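Local coordinates for SCO1 protein homolog (Bacillus subtilis, PDB 1XZO) that is needed to insert copper into the active site of cytochrome c oxidase and may act in copper homeostasis or redox signalling, at residues 51-56 with 101-106; 61-66 with 165-170. All blocks are in the same frame, centred on the assembly; numbering follows the deposited sequence.

Contact 1: 51-56 with 101-106. With CD (cadmium ion), chain C; CA (calcium ion), chain J.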
ATOM      1  N   PRO A  51       4.863  -2.559  12.215  1.00 33.94           N
ATOM      2  CA  PRO A  51       3.828  -1.548  12.406  1.00 31.11           C
ATOM      3  C   PRO A  51       3.119  -1.013  11.176  1.00 27.65           C
ATOM      4  O   PRO A  51       2.249  -0.142  11.364  1.00 23.20           O
ATOM      5  CB  PRO A  51       4.643  -0.385  13.006  1.00 31.66           C
ATOM      6  CG  PRO A  51       5.997  -0.554  12.398  1.00 31.13           C
ATOM      7  CD  PRO A  51       6.199  -2.016  12.573  1.00 34.39           C
ATOM      8  N   MET A  52       3.487  -1.369   9.934  1.00 22.94           N
ATOM      9  CA  MET A  52       2.918  -0.626   8.818  1.00 22.85           C
ATOM     10  C   MET A  52       1.382  -0.640   8.737  1.00 17.89           C
ATOM     11  O   MET A  52       0.785   0.393   8.415  1.00 20.14           O
ATOM     12  CB  MET A  52       3.546  -1.118   7.452  1.00 22.05           C
ATOM     13  CG  MET A  52       5.016  -0.671   7.184  1.00 26.44           C
ATOM     14  SD  MET A  52       6.163  -1.669   8.032  1.00 27.11           S
ATOM     15  CE  MET A  52       6.184  -3.172   7.150  1.00 32.70           C
ATOM     16  N   THR A  53       0.776  -1.758   9.007  1.00 19.98           N
ATOM     17  CA  THR A  53      -0.656  -1.885   8.820  1.00 20.80           C
ATOM     18  C   THR A  53      -1.414  -1.120   9.899  1.00 20.65           C
ATOM     19  O   THR A  53      -2.392  -0.484   9.611  1.00 20.84           O
ATOM     20  CB  THR A  53      -1.074  -3.349   8.772  1.00 21.64           C
ATOM     21  OG1 THR A  53      -0.437  -3.923   7.548  1.00 18.31           O
ATOM     22  CG2 THR A  53      -2.596  -3.368   8.589  1.00 20.86           C
ATOM     23  N   ALA A  54      -0.837  -1.135  11.083  1.00 22.73           N
ATOM     24  CA  ALA A  54      -1.336  -0.246  12.175  1.00 22.43           C
ATOM     25  C   ALA A  54      -1.339   1.232  11.843  1.00 21.58           C
ATOM     26  O   ALA A  54      -2.357   1.904  12.008  1.00 19.46           O
ATOM     27  CB  ALA A  54      -0.595  -0.506  13.409  1.00 23.24           C
ATOM     28  N   HIS A  55      -0.217   1.767  11.319  1.00 20.51           N
ATOM     29  CA  HIS A  55      -0.143   3.129  10.831  1.00 18.86           C
ATOM     30  C   HIS A  55      -1.137   3.521   9.708  1.00 21.28           C
ATOM     31  O   HIS A  55      -1.684   4.548   9.500  1.00 21.21           O
ATOM     32  CB  HIS A  55       1.331   3.492  10.461  1.00 21.62           C
ATOM     33  CG  HIS A  55       2.329   3.415  11.586  1.00 19.76           C
ATOM     34  ND1 HIS A  55       3.645   3.031  11.405  1.00 21.28           N
ATOM     35  CD2 HIS A  55       2.198   3.632  12.927  1.00 24.52           C
ATOM     36  CE1 HIS A  55       4.281   3.042  12.563  1.00 28.92           C
ATOM     37  NE2 HIS A  55       3.416   3.404  13.487  1.00 15.76           N
ATOM     38  N   MET A  56      -1.236   2.429   8.786  1.00 19.13           N
ATOM     39  CA  MET A  56      -2.099   2.644   7.657  1.00 18.05           C
ATOM     40  C   MET A  56      -3.516   2.649   8.134  1.00 17.66           C
ATOM     41  O   MET A  56      -4.300   3.345   7.577  1.00 19.94           O
ATOM     42  CB  MET A  56      -1.888   1.603   6.473  1.00 17.00           C
ATOM     43  CG  MET A  56      -2.557   2.177   5.218  1.00 19.78           C
ATOM     44  SD  MET A  56      -1.984   3.422   4.328  1.00 17.55           S
ATOM     45  CE  MET A  56      -2.786   4.210   3.902  1.00 21.24           C
ATOM     46  N   TRP A 101      -9.929  -0.081   0.885  1.00 25.06           N
ATOM     47  CA  TRP A 101      -8.652  -0.766   1.065  1.00 25.08           C
ATOM     48  C   TRP A 101      -8.738  -2.175   0.510  1.00 24.66           C
ATOM     49  O   TRP A 101      -9.622  -2.973   0.906  1.00 22.97           O
ATOM     50  CB  TRP A 101      -8.328  -0.821   2.559  1.00 24.20           C
ATOM     51  CG  TRP A 101      -6.954  -1.129   3.002  1.00 25.97           C
ATOM     52  CD1 TRP A 101      -5.922  -1.716   2.289  1.00 23.77           C
ATOM     53  CD2 TRP A 101      -6.378  -0.774   4.273  1.00 26.23           C
ATOM     54  NE1 TRP A 101      -4.807  -1.827   3.075  1.00 22.31           N
ATOM     55  CE2 TRP A 101      -5.067  -1.266   4.299  1.00 24.27           C
ATOM     56  CE3 TRP A 101      -6.894  -0.181   5.453  1.00 27.15           C
ATOM     57  CZ2 TRP A 101      -4.234  -1.087   5.373  1.00 23.79           C
ATOM     58  CZ3 TRP A 101      -6.076  -0.056   6.515  1.00 26.26           C
ATOM     59  CH2 TRP A 101      -4.785  -0.469   6.485  1.00 25.17           C
ATOM     60  N   ASP A 102      -7.801  -2.493  -0.395  1.00 23.13           N
ATOM     61  CA  ASP A 102      -7.573  -3.884  -0.825  1.00 22.34           C
ATOM     62  C   ASP A 102      -6.216  -4.444  -0.481  1.00 20.27           C
ATOM     63  O   ASP A 102      -5.171  -3.751  -0.633  1.00 19.15           O
ATOM     64  CB  ASP A 102      -7.731  -3.929  -2.384  1.00 20.36           C
ATOM     65  CG  ASP A 102      -9.124  -3.571  -2.818  1.00 27.04           C
ATOM     66  OD1 ASP A 102      -9.364  -2.383  -3.079  1.00 28.12           O
ATOM     67  OD2 ASP A 102     -10.077  -4.427  -2.837  1.00 30.29           O
ATOM     68  N   PHE A 103      -6.205  -5.663   0.012  1.00 18.71           N
ATOM     69  CA  PHE A 103      -5.036  -6.414   0.234  1.00 19.52           C
ATOM     70  C   PHE A 103      -4.870  -7.365  -0.931  1.00 19.59           C
ATOM     71  O   PHE A 103      -5.781  -8.097  -1.196  1.00 18.44           O
ATOM     72  CB  PHE A 103      -5.041  -7.254   1.474  1.00 19.41           C
ATOM     73  CG  PHE A 103      -4.997  -6.369   2.768  1.00 21.61           C
ATOM     74  CD1 PHE A 103      -6.071  -5.576   3.101  1.00 24.71           C
ATOM     75  CD2 PHE A 103      -3.872  -6.345   3.549  1.00 24.44           C
ATOM     76  CE1 PHE A 103      -6.012  -4.770   4.249  1.00 28.23           C
ATOM     77  CE2 PHE A 103      -3.813  -5.508   4.717  1.00 25.74           C
ATOM     78  CZ  PHE A 103      -4.863  -4.762   5.069  1.00 24.36           C
ATOM     79  N   LEU A 104      -3.707  -7.334  -1.567  1.00 16.99           N
ATOM     80  CA  LEU A 104      -3.529  -8.043  -2.906  1.00 17.44           C
ATOM     81  C   LEU A 104      -2.581  -9.208  -2.831  1.00 18.96           C
ATOM     82  O   LEU A 104      -1.598  -9.248  -2.089  1.00 16.65           O
ATOM     83  CB  LEU A 104      -3.009  -7.061  -3.948  1.00 15.12           C
ATOM     84  CG  LEU A 104      -3.891  -5.883  -4.327  1.00 18.43           C
ATOM     85  CD1 LEU A 104      -3.421  -5.065  -5.465  1.00 15.58           C
ATOM     86  CD2 LEU A 104      -5.422  -6.209  -4.530  1.00 21.08           C
ATOM     87  N   THR A 105      -2.853 -10.255  -3.641  1.00 19.05           N
ATOM     88  CA  THR A 105      -2.003 -11.437  -3.824  1.00 20.65           C
ATOM     89  C   THR A 105      -2.332 -11.880  -5.279  1.00 16.24           C
ATOM     90  O   THR A 105      -2.856 -11.075  -6.091  1.00 17.40           O
ATOM     91  CB  THR A 105      -2.145 -12.656  -2.808  1.00 19.50           C
ATOM     92  OG1 THR A 105      -3.599 -12.920  -2.700  1.00 29.06           O
ATOM     93  CG2 THR A 105      -1.792 -12.220  -1.381  1.00 31.08           C
ATOM     94  N   GLY A 106      -1.950 -13.095  -5.552  1.00 20.05           N
ATOM     95  CA  GLY A 106      -2.200 -13.740  -6.832  1.00 19.01           C
ATOM     96  C   GLY A 106      -1.098 -13.473  -7.833  1.00 18.31           C
ATOM     97  O   GLY A 106      -1.346 -12.934  -8.949  1.00 20.79           O
TER
HETATM   98 CD    CD C1001       3.856   4.276  15.502  1.00 29.09          CD
HETATM   99 CA    CA J1010      -3.050 -12.401 -10.944  1.00 38.74          CA
HETATM  100  O   HOH W   1       4.443   3.302  15.856  1.00 16.31           O
HETATM  101  O   HOH W   2       2.133   3.422  17.112  1.00 27.07           O
HETATM  102  O   HOH W   3      -4.535 -11.800 -12.668  1.00 29.10           O

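Contact 2: 61-66 with 165-170. Unlike the reference sequence in segment 61-66: Glu-66 (reference Gly). With CD (cadmium ion), chain F.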
ATOM      1  N   LYS A  61      -8.386   6.034   8.921  1.00 26.62           N
ATOM      2  CA  LYS A  61      -9.307   6.713   9.844  1.00 27.83           C
ATOM      3  C   LYS A  61      -9.278   8.223   9.724  1.00 26.58           C
ATOM      4  O   LYS A  61     -10.349   8.906   9.651  1.00 29.69           O
ATOM      5  CB  LYS A  61      -8.986   6.222  11.263  1.00 27.50           C
ATOM      6  CG  LYS A  61      -9.870   6.832  12.363  1.00 32.60           C
ATOM      7  CD  LYS A  61      -9.727   6.168  13.677  1.00 35.45           C
ATOM      8  CE  LYS A  61      -8.702   6.868  14.620  1.00 40.52           C
ATOM      9  NZ  LYS A  61      -8.847   6.558  16.126  1.00 43.20           N
ATOM     10  N   LYS A  62      -8.076   8.777   9.620  1.00 26.79           N
ATOM     11  CA  LYS A  62      -7.894  10.208   9.506  1.00 26.50           C
ATOM     12  C   LYS A  62      -8.457  10.681   8.167  1.00 27.16           C
ATOM     13  O   LYS A  62      -9.071  11.735   8.045  1.00 27.43           O
ATOM     14  CB  LYS A  62      -6.411  10.625   9.746  1.00 26.32           C
ATOM     15  CG  LYS A  62      -5.751  10.062  10.990  1.00 24.52           C
ATOM     16  CD  LYS A  62      -4.334  10.468  11.133  1.00 26.43           C
ATOM     17  CE  LYS A  62      -3.778  10.083  12.482  1.00 29.37           C
ATOM     18  NZ  LYS A  62      -4.393  10.960  13.493  1.00 27.98           N
ATOM     19  N   LEU A  63      -8.195   9.945   7.084  1.00 27.42           N
ATOM     20  CA  LEU A  63      -8.740  10.315   5.762  1.00 28.41           C
ATOM     21  C   LEU A  63     -10.275  10.177   5.727  1.00 28.96           C
ATOM     22  O   LEU A  63     -10.938  10.987   5.098  1.00 29.74           O
ATOM     23  CB  LEU A  63      -8.076   9.483   4.626  1.00 28.48           C
ATOM     24  CG  LEU A  63      -6.608   9.787   4.335  1.00 28.28           C
ATOM     25  CD1 LEU A  63      -5.890   8.456   3.798  1.00 30.47           C
ATOM     26  CD2 LEU A  63      -6.397  10.943   3.431  1.00 30.29           C
ATOM     27  N   LYS A  64     -10.820   9.174   6.403  1.00 30.77           N
ATOM     28  CA  LYS A  64     -12.275   9.016   6.482  1.00 33.05           C
ATOM     29  C   LYS A  64     -12.897  10.244   7.213  1.00 34.58           C
ATOM     30  O   LYS A  64     -13.940  10.778   6.774  1.00 34.53           O
ATOM     31  CB  LYS A  64     -12.662   7.698   7.161  1.00 32.88           C
ATOM     32  CG  LYS A  64     -12.140   6.420   6.527  1.00 36.33           C
ATOM     33  CD  LYS A  64     -13.044   5.773   5.452  1.00 38.19           C
ATOM     34  CE  LYS A  64     -12.374   4.664   4.676  1.00 30.25           C
ATOM     35  NZ  LYS A  64     -13.360   4.313   3.602  1.00 44.31           N
ATOM     36  N   ALA A  65     -12.190  10.741   8.236  1.00 36.73           N
ATOM     37  CA  ALA A  65     -12.676  11.876   9.065  1.00 37.99           C
ATOM     38  C   ALA A  65     -12.685  13.195   8.383  1.00 39.11           C
ATOM     39  O   ALA A  65     -13.477  14.048   8.748  1.00 39.94           O
ATOM     40  CB  ALA A  65     -11.891  12.006  10.403  1.00 38.02           C
ATOM     41  N   GLU A  66     -11.802  13.394   7.421  1.00 39.91           N
ATOM     42  CA  GLU A  66     -11.857  14.569   6.573  1.00 41.47           C
ATOM     43  C   GLU A  66     -12.633  14.327   5.274  1.00 41.48           C
ATOM     44  O   GLU A  66     -12.673  15.183   4.411  1.00 41.64           O
ATOM     45  CB  GLU A  66     -10.455  15.004   6.267  1.00 42.55           C
ATOM     46  CG  GLU A  66     -10.413  16.236   5.399  1.00 47.17           C
ATOM     47  CD  GLU A  66      -9.412  17.217   5.874  1.00 50.41           C
ATOM     48  OE1 GLU A  66      -9.353  18.287   5.233  1.00 54.58           O
ATOM     49  OE2 GLU A  66      -8.721  16.902   6.878  1.00 51.31           O
ATOM     50  N   SER A 165      -2.324  15.992   3.421  1.00 27.42           N
ATOM     51  CA  SER A 165      -2.307  17.214   2.666  1.00 28.78           C
ATOM     52  C   SER A 165      -1.928  16.901   1.173  1.00 27.84           C
ATOM     53  O   SER A 165      -2.442  17.523   0.276  1.00 27.35           O
ATOM     54  CB  SER A 165      -1.374  18.245   3.328  1.00 29.73           C
ATOM     55  OG  SER A 165      -0.940  19.129   2.387  1.00 31.48           O
ATOM     56  N   ASP A 166      -1.011  15.979   1.006  1.00 28.00           N
ATOM     57  CA  ASP A 166      -0.528  15.491  -0.339  1.00 28.01           C
ATOM     58  C   ASP A 166      -1.603  14.713  -1.077  1.00 26.74           C
ATOM     59  O   ASP A 166      -1.747  14.875  -2.312  1.00 29.48           O
ATOM     60  CB  ASP A 166       0.709  14.669  -0.179  1.00 25.88           C
ATOM     61  CG  ASP A 166       1.900  15.533   0.247  1.00 28.49           C
ATOM     62  OD1 ASP A 166       2.951  14.985   0.639  1.00 25.05           O
ATOM     63  OD2 ASP A 166       1.786  16.791   0.176  1.00 28.64           O
ATOM     64  N   VAL A 167      -2.389  13.943  -0.364  1.00 26.17           N
ATOM     65  CA  VAL A 167      -3.553  13.263  -0.999  1.00 26.92           C
ATOM     66  C   VAL A 167      -4.512  14.335  -1.568  1.00 30.59           C
ATOM     67  O   VAL A 167      -4.938  14.274  -2.712  1.00 30.86           O
ATOM     68  CB  VAL A 167      -4.248  12.405  -0.008  1.00 26.55           C
ATOM     69  CG1 VAL A 167      -5.669  11.984  -0.491  1.00 28.84           C
ATOM     70  CG2 VAL A 167      -3.458  11.180   0.321  1.00 22.64           C
ATOM     71  N   LYS A 168      -4.880  15.329  -0.758  1.00 31.79           N
ATOM     72  CA  LYS A 168      -5.731  16.410  -1.259  1.00 35.01           C
ATOM     73  C   LYS A 168      -5.142  17.117  -2.485  1.00 36.58           C
ATOM     74  O   LYS A 168      -5.810  17.318  -3.488  1.00 37.54           O
ATOM     75  CB  LYS A 168      -6.051  17.420  -0.112  1.00 35.88           C
ATOM     76  CG  LYS A 168      -7.347  17.065   0.621  1.00 39.10           C
ATOM     77  CD  LYS A 168      -7.333  17.246   2.141  1.00 44.70           C
ATOM     78  CE  LYS A 168      -6.785  18.608   2.579  1.00 47.82           C
ATOM     79  NZ  LYS A 168      -7.363  19.052   3.893  1.00 47.02           N
ATOM     80  N   SER A 169      -3.885  17.490  -2.429  1.00 38.05           N
ATOM     81  CA  SER A 169      -3.255  18.151  -3.561  1.00 39.60           C
ATOM     82  C   SER A 169      -3.140  17.258  -4.846  1.00 40.21           C
ATOM     83  O   SER A 169      -3.228  17.741  -5.969  1.00 40.16           O
ATOM     84  CB  SER A 169      -1.871  18.616  -3.174  1.00 39.69           C
ATOM     85  OG  SER A 169      -1.043  18.429  -4.287  1.00 44.04           O
ATOM     86  N   ALA A 170      -2.857  15.983  -4.654  1.00 40.36           N
ATOM     87  CA  ALA A 170      -2.771  15.044  -5.772  1.00 41.28           C
ATOM     88  C   ALA A 170      -4.149  14.880  -6.471  1.00 42.13           C
ATOM     89  O   ALA A 170      -4.202  14.516  -7.636  1.00 41.92           O
ATOM     90  CB  ALA A 170      -2.255  13.681  -5.271  1.00 39.75           C
TER
HETATM   91 CD    CD F1004       4.129  16.980   1.262  1.00 48.71          CD
HETATM   92  O   HOH W   4       5.188  19.041   2.390  1.00 41.70           O

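Contact 1: 51-56 with 101-106
Thr-53 and Met-56 of helix 52-65 face Phe-103 and Trp-101 of strand 101-104, the axes of the short helix and strand segments running nearly antiparallel (162°) at a closest approach of 12.7 Å. The CA atoms of Met-56 and Trp-101 are still 9.9 Å apart, and large side chains bridge that distance. Trp-101 CG stands anti to its own backbone N (chi1 -164°), which carries the six-membered ring toward the helix. There Trp-101 CH2 lies 3.6 Å from Met-56 CB, and Trp-101 CZ2 lies 3.7 Å from Met-56 CG; this apolar approach is oblique to the indole plane. The edge of the indole meets the backbone instead: Thr-53 O lies near the ring plane, 3.9 Å from Trp-101 CH2, and is hydrogen-bonded to Thr-57 OG1. Thr-53 CG2 comes within 4.4 Å of Phe-103 CZ, at the edge of that ring. Phe-103 in turn sets CE1 about 3.4 Å above the Trp-101 indole plane, near its rim, so the two aromatic residues on alternate strand positions pack against each other as well as the helix. Replacing Trp-101 by an alanine would probably open a gap beside Met-56 and Thr-53 and leave Ser-74 OG without the indole NE1 as its hydrogen-bond mate. The contact is buried helix-on-sheet packing of the thioredoxin-like fold. Met-56 also rests on Leu-37 of strand 36-41, Trp-101 on Ile-72 of strand 71-76, while helix 84-91 adds Phe-90 against Thr-53 and Leu-87 against Phe-103.

Contact 2: 61-66 with 165-170
Lys-168 NZ donates to Glu-66 OE1 at 2.5 Å, unusually short for such a pair, so the exact length is to be read with caution; the salt bridge joins the end of helix 52-65 to helix 160-170. In the thioredoxin-like fold two such helices lie side by side on one face of the central sheet, and this contact links them where the first one stops. Glu-66 is the first residue to leave helical backbone angles, and it stands where the reference sequence has glycine, so the ion pair belongs to the deposited chain and not to the reference one. The ammonium does not approach within the carboxylate plane; it comes from above, 48° out of it. Glu-66 sends CG out anti to the backbone N (chi1 -179°) and then bends at chi2; the lysine chain bends at chi2 and chi3, and the two side chains cross at about a right angle. The second carboxylate oxygen of Glu-66, OE2, is 3.9 Å from Lys-168 NZ, so the grip is one-sided. Both residues are exposed, which places the bridge at the solvent side of the contact.

Beneath it the packing is apolar and modest: Leu-63 CD2 sits 4.1 Å from Val-167 CG1 and only slightly farther from Val-167 CG2, one methyl set against both branches of the valine. Ile-68 touches both residues, while Val-70 adds to the Leu-63 side and Leu-141 of strand 138-142 to the Val-167 side. Lys-62 makes a further link, a cation-pi interaction with Tyr-160 of the second helix. One residue before Val-167, Asp-166 binds a cadmium ion together with Asp-162 and Lys-6: its carboxylate chelates the metal with OD1 at 2.4 Å and OD2 at 2.6 Å, and OD1 is also hydrogen-bonded to Tyr-152 OH.

Overall arrangement
Contacts 1 and 2 use opposite ends of helix 52-65, their centres about 17 Å apart and their nearest atoms about 5 Å apart without touching. Along the chain the order is 51-56, 61-66, 101-106, 165-170, so the segments alternate. The beginning of the helix packs toward strand 101-104, an outermost strand of the six-stranded mixed sheet, and its end meets helix 160-170 near the C-terminus. One helix thus ties chain portions far apart in sequence into a single thioredoxin-like domain. Contact 1 lies the nearer to Cys-45 and Cys-49, probable copper ligands by similarity, whereas contact 2 lies away from that site.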